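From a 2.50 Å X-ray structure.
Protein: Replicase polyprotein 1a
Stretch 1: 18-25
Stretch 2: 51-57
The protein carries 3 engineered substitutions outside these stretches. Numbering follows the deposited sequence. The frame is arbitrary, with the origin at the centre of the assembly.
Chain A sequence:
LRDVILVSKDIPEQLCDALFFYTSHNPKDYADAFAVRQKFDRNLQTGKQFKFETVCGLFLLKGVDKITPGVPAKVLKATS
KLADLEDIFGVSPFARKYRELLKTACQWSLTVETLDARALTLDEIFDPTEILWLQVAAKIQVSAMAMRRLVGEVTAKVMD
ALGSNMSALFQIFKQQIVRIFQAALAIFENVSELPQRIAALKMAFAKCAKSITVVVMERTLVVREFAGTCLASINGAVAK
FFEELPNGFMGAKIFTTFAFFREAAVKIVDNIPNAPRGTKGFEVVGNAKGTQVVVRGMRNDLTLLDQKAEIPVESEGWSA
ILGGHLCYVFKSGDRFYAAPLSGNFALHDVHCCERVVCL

Stretch 1 (18-25) ALFFYTSH
Stretch 2 (51-57) KFETVCG

Two backbone hydrogen bonds tie the segments together: Val-55 N donates to Tyr-22 O (2.9 Å, N-H...O 138°) and Ser-24 N to Glu-53 O (3.1 Å, 140°). They flank a single beta bridge between Thr-23 and Thr-54, whose CA atoms lie 4.4 Å apart. Ser-24, chi1 p (43°), directs CA-to-CB toward the other segment, and its OG donates to Glu-53 OE1 at 3.2 Å; Glu-53 curls its carboxylate to meet it with chi1 -106°, chi2 m and chi3 -54°.

Stretch 1 ends a helix at Phe-20; Phe-21 (phi/psi -73/9) is the first residue to leave helical angles. A type I turn from Phe-20 to Thr-23, with Thr-23 N bonded to Phe-20 O at 3.0 Å, then brings the chain to Thr-23 (-55/147), extended at the bridge. Thr-23, chi1 t, accepts His-25 N at OG1 (3.2 Å).

Stretch 2 arrives as a strand through Lys-51, Phe-52 (-138/98) and Glu-53 (-59/101), then makes a type I turn from Thr-54 to Gly-57. Thr-54 (-102/-176, chi1 p) braces that turn from within: its OG1 accepts Cys-56 N and donates to Gly-57 O, both at 2.7 Å, while Thr-54 N reaches Gly-57 O at 3.1 Å. Gly-57 adopts 85/-177, where a CB would jam against the preceding carbonyl.

Packing centres on Phe-52 (chi1 t, chi2 34°), whose ring end reaches the helix terminus. Leu-19 O and Phe-20 O each approach its CZ at 3.7 Å, near the ring plane, so these carbonyls meet the ring edge. Leu-19 CD1 (chi1 t, chi2 p) lies 4.0 Å from Phe-52 CE2, and Thr-23 CB 3.9 Å from Phe-52 CE1. Farther out, Cys-56 SG (chi1 m) sits 4.3 Å from Tyr-22 CD1 (chi1 m), at the ring edge, and Val-55 CG1 (chi1 m) rests 3.5 Å from Thr-23 O.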

ATOM      1  N   ALA A  18      -4.035  -5.363 -27.016  1.00 36.60           N
ATOM      2  CA  ALA A  18      -3.541  -4.583 -28.164  1.00 36.80           C
ATOM      3  C   ALA A  18      -4.523  -3.481 -28.475  1.00 36.35           C
ATOM      4  O   ALA A  18      -4.099  -2.372 -28.754  1.00 36.04           O
ATOM      5  CB  ALA A  18      -3.313  -5.409 -29.354  1.00 35.24           C
ATOM      6  N   LEU A  19      -5.828  -3.793 -28.471  1.00 37.30           N
ATOM      7  CA  LEU A  19      -6.864  -2.759 -28.700  1.00 37.25           C
ATOM      8  C   LEU A  19      -6.615  -1.664 -27.667  1.00 39.25           C
ATOM      9  O   LEU A  19      -6.221  -0.572 -28.018  1.00 40.39           O
ATOM     10  CB  LEU A  19      -8.250  -3.325 -28.512  1.00 37.38           C
ATOM     11  CG  LEU A  19      -9.447  -2.356 -28.499  1.00 36.65           C
ATOM     12  CD1 LEU A  19      -9.490  -1.488 -29.765  1.00 36.56           C
ATOM     13  CD2 LEU A  19     -10.758  -3.168 -28.317  1.00 34.41           C
ATOM     14  N   PHE A  20      -6.756  -1.961 -26.379  1.00 40.61           N
ATOM     15  CA  PHE A  20      -6.548  -0.907 -25.376  1.00 42.20           C
ATOM     16  C   PHE A  20      -5.227  -0.091 -25.535  1.00 42.76           C
ATOM     17  O   PHE A  20      -5.149   1.098 -25.213  1.00 42.63           O
ATOM     18  CB  PHE A  20      -6.620  -1.456 -23.926  1.00 42.81           C
ATOM     19  CG  PHE A  20      -6.519  -0.346 -22.852  1.00 42.95           C
ATOM     20  CD1 PHE A  20      -7.600   0.519 -22.623  1.00 40.34           C
ATOM     21  CD2 PHE A  20      -5.331  -0.162 -22.119  1.00 40.21           C
ATOM     22  CE1 PHE A  20      -7.485   1.540 -21.638  1.00 46.10           C
ATOM     23  CE2 PHE A  20      -5.204   0.817 -21.116  1.00 38.94           C
ATOM     24  CZ  PHE A  20      -6.249   1.697 -20.880  1.00 42.67           C
ATOM     25  N   PHE A  21      -4.175  -0.725 -26.019  1.00 43.26           N
ATOM     26  CA  PHE A  21      -2.921  -0.016 -26.077  1.00 43.90           C
ATOM     27  C   PHE A  21      -2.803   1.068 -27.158  1.00 44.12           C
ATOM     28  O   PHE A  21      -1.702   1.601 -27.404  1.00 44.30           O
ATOM     29  CB  PHE A  21      -1.840  -1.046 -26.238  1.00 44.64           C
ATOM     30  CG  PHE A  21      -1.540  -1.765 -24.988  1.00 47.66           C
ATOM     31  CD1 PHE A  21      -1.890  -1.196 -23.749  1.00 48.16           C
ATOM     32  CD2 PHE A  21      -0.829  -2.989 -25.016  1.00 49.46           C
ATOM     33  CE1 PHE A  21      -1.579  -1.889 -22.552  1.00 49.58           C
ATOM     34  CE2 PHE A  21      -0.532  -3.694 -23.820  1.00 44.36           C
ATOM     35  CZ  PHE A  21      -0.905  -3.147 -22.609  1.00 45.23           C
ATOM     36  N   TYR A  22      -3.915   1.383 -27.826  1.00 44.64           N
ATOM     37  CA  TYR A  22      -3.966   2.535 -28.728  1.00 44.52           C
ATOM     38  C   TYR A  22      -4.249   3.797 -27.960  1.00 45.45           C
ATOM     39  O   TYR A  22      -4.180   4.877 -28.539  1.00 45.59           O
ATOM     40  CB  TYR A  22      -5.062   2.371 -29.773  1.00 44.01           C
ATOM     41  CG  TYR A  22      -4.637   1.555 -30.944  1.00 43.05           C
ATOM     42  CD1 TYR A  22      -4.432   2.173 -32.215  1.00 43.72           C
ATOM     43  CD2 TYR A  22      -4.467   0.145 -30.828  1.00 40.03           C
ATOM     44  CE1 TYR A  22      -4.009   1.377 -33.367  1.00 42.62           C
ATOM     45  CE2 TYR A  22      -4.068  -0.634 -31.956  1.00 42.72           C
ATOM     46  CZ  TYR A  22      -3.828   0.030 -33.207  1.00 42.26           C
ATOM     47  OH  TYR A  22      -3.435  -0.647 -34.266  1.00 42.42           O
ATOM     48  N   THR A  23      -4.575   3.656 -26.666  1.00 46.77           N
ATOM     49  CA  THR A  23      -5.026   4.759 -25.819  1.00 47.49           C
ATOM     50  C   THR A  23      -4.025   5.922 -25.831  1.00 49.17           C
ATOM     51  O   THR A  23      -2.794   5.708 -26.010  1.00 48.21           O
ATOM     52  CB  THR A  23      -5.243   4.315 -24.365  1.00 47.19           C
ATOM     53  OG1 THR A  23      -5.924   5.363 -23.658  1.00 48.18           O
ATOM     54  CG2 THR A  23      -3.900   4.017 -23.692  1.00 46.16           C
ATOM     55  N   SER A  24      -4.570   7.138 -25.708  1.00 49.92           N
ATOM     56  CA  SER A  24      -3.749   8.339 -25.812  1.00 51.88           C
ATOM     57  C   SER A  24      -3.514   8.759 -24.376  1.00 52.33           C
ATOM     58  O   SER A  24      -2.637   9.590 -24.075  1.00 52.62           O
ATOM     59  CB  SER A  24      -4.441   9.476 -26.658  1.00 52.38           C
ATOM     60  OG  SER A  24      -5.831   9.657 -26.363  1.00 51.51           O
ATOM     61  N   HIS A  25      -4.285   8.152 -23.477  1.00 52.23           N
ATOM     62  CA  HIS A  25      -4.273   8.582 -22.123  1.00 52.53           C
ATOM     63  C   HIS A  25      -2.870   8.572 -21.599  1.00 53.23           C
ATOM     64  O   HIS A  25      -2.133   7.649 -21.908  1.00 53.44           O
ATOM     65  CB  HIS A  25      -5.162   7.755 -21.275  1.00 52.52           C
ATOM     66  CG  HIS A  25      -5.494   8.420 -19.988  1.00 55.43           C
ATOM     67  ND1 HIS A  25      -4.587   8.519 -18.949  1.00 56.87           N
ATOM     68  CD2 HIS A  25      -6.607   9.078 -19.592  1.00 56.21           C
ATOM     69  CE1 HIS A  25      -5.146   9.173 -17.951  1.00 57.02           C
ATOM     70  NE2 HIS A  25      -6.373   9.514 -18.312  1.00 56.54           N
ATOM     71  N   LYS A  51     -16.910   6.125 -26.000  1.00 49.51           N
ATOM     72  CA  LYS A  51     -15.828   6.733 -26.717  1.00 51.06           C
ATOM     73  C   LYS A  51     -14.472   6.141 -26.369  1.00 51.15           C
ATOM     74  O   LYS A  51     -14.258   5.737 -25.245  1.00 52.95           O
ATOM     75  CB  LYS A  51     -15.749   8.190 -26.315  1.00 51.38           C
ATOM     76  CG  LYS A  51     -16.830   9.098 -26.953  1.00 54.24           C
ATOM     77  CD  LYS A  51     -16.553  10.578 -26.455  1.00 52.18           C
ATOM     78  CE  LYS A  51     -17.780  11.467 -26.669  1.00 51.88           C
ATOM     79  NZ  LYS A  51     -17.226  12.691 -27.311  1.00 50.73           N
ATOM     80  N   PHE A  52     -13.519   6.191 -27.292  1.00 50.19           N
ATOM     81  CA  PHE A  52     -12.186   5.759 -27.006  1.00 48.76           C
ATOM     82  C   PHE A  52     -11.178   6.736 -27.624  1.00 50.28           C
ATOM     83  O   PHE A  52     -10.911   6.715 -28.810  1.00 51.28           O
ATOM     84  CB  PHE A  52     -12.064   4.315 -27.492  1.00 47.76           C
ATOM     85  CG  PHE A  52     -10.732   3.656 -27.231  1.00 44.19           C
ATOM     86  CD1 PHE A  52      -9.974   3.939 -26.075  1.00 40.84           C
ATOM     87  CD2 PHE A  52     -10.224   2.719 -28.178  1.00 38.91           C
ATOM     88  CE1 PHE A  52      -8.693   3.288 -25.848  1.00 39.30           C
ATOM     89  CE2 PHE A  52      -8.944   2.087 -27.977  1.00 36.40           C
ATOM     90  CZ  PHE A  52      -8.190   2.367 -26.804  1.00 38.39           C
ATOM     91  N   GLU A  53     -10.677   7.651 -26.817  1.00 50.63           N
ATOM     92  CA  GLU A  53      -9.583   8.475 -27.207  1.00 51.87           C
ATOM     93  C   GLU A  53      -8.282   7.692 -27.580  1.00 51.69           C
ATOM     94  O   GLU A  53      -7.521   7.288 -26.695  1.00 52.91           O
ATOM     95  CB  GLU A  53      -9.335   9.532 -26.099  1.00 52.39           C
ATOM     96  CG  GLU A  53      -9.797  10.887 -26.518  1.00 57.82           C
ATOM     97  CD  GLU A  53      -9.222  11.281 -27.954  1.00 67.04           C
ATOM     98  OE1 GLU A  53      -7.962  11.245 -28.186  1.00 68.22           O
ATOM     99  OE2 GLU A  53     -10.040  11.593 -28.874  1.00 70.74           O
ATOM    100  N   THR A  54      -7.986   7.513 -28.869  1.00 50.53           N
ATOM    101  CA  THR A  54      -6.731   6.867 -29.224  1.00 50.80           C
ATOM    102  C   THR A  54      -5.628   7.822 -29.688  1.00 51.73           C
ATOM    103  O   THR A  54      -5.815   9.019 -29.693  1.00 53.12           O
ATOM    104  CB  THR A  54      -6.932   5.792 -30.315  1.00 50.46           C
ATOM    105  OG1 THR A  54      -6.836   6.392 -31.620  1.00 51.43           O
ATOM    106  CG2 THR A  54      -8.291   5.113 -30.191  1.00 48.73           C
ATOM    107  N   VAL A  55      -4.483   7.266 -30.105  1.00 52.43           N
ATOM    108  CA  VAL A  55      -3.343   8.028 -30.691  1.00 52.45           C
ATOM    109  C   VAL A  55      -3.507   8.152 -32.226  1.00 54.05           C
ATOM    110  O   VAL A  55      -2.596   8.642 -32.946  1.00 53.36           O
ATOM    111  CB  VAL A  55      -1.907   7.405 -30.393  1.00 51.68           C
ATOM    112  CG1 VAL A  55      -1.635   7.286 -28.943  1.00 51.30           C
ATOM    113  CG2 VAL A  55      -1.709   6.044 -31.038  1.00 50.46           C
ATOM    114  N   CYS A  56      -4.646   7.628 -32.700  1.00 54.68           N
ATOM    115  CA  CYS A  56      -5.129   7.793 -34.060  1.00 54.99           C
ATOM    116  C   CYS A  56      -6.427   8.566 -34.005  1.00 55.01           C
ATOM    117  O   CYS A  56      -7.261   8.379 -34.869  1.00 53.79           O
ATOM    118  CB  CYS A  56      -5.465   6.442 -34.647  1.00 53.78           C
ATOM    119  SG  CYS A  56      -4.015   5.473 -34.875  1.00 59.10           S
ATOM    120  N   GLY A  57      -6.641   9.369 -32.954  1.00 56.19           N
ATOM    121  CA  GLY A  57      -7.906  10.129 -32.829  1.00 56.78           C
ATOM    122  C   GLY A  57      -9.042   9.329 -32.184  1.00 57.76           C
ATOM    123  O   GLY A  57      -8.861   8.172 -31.730  1.00 58.53           O
TER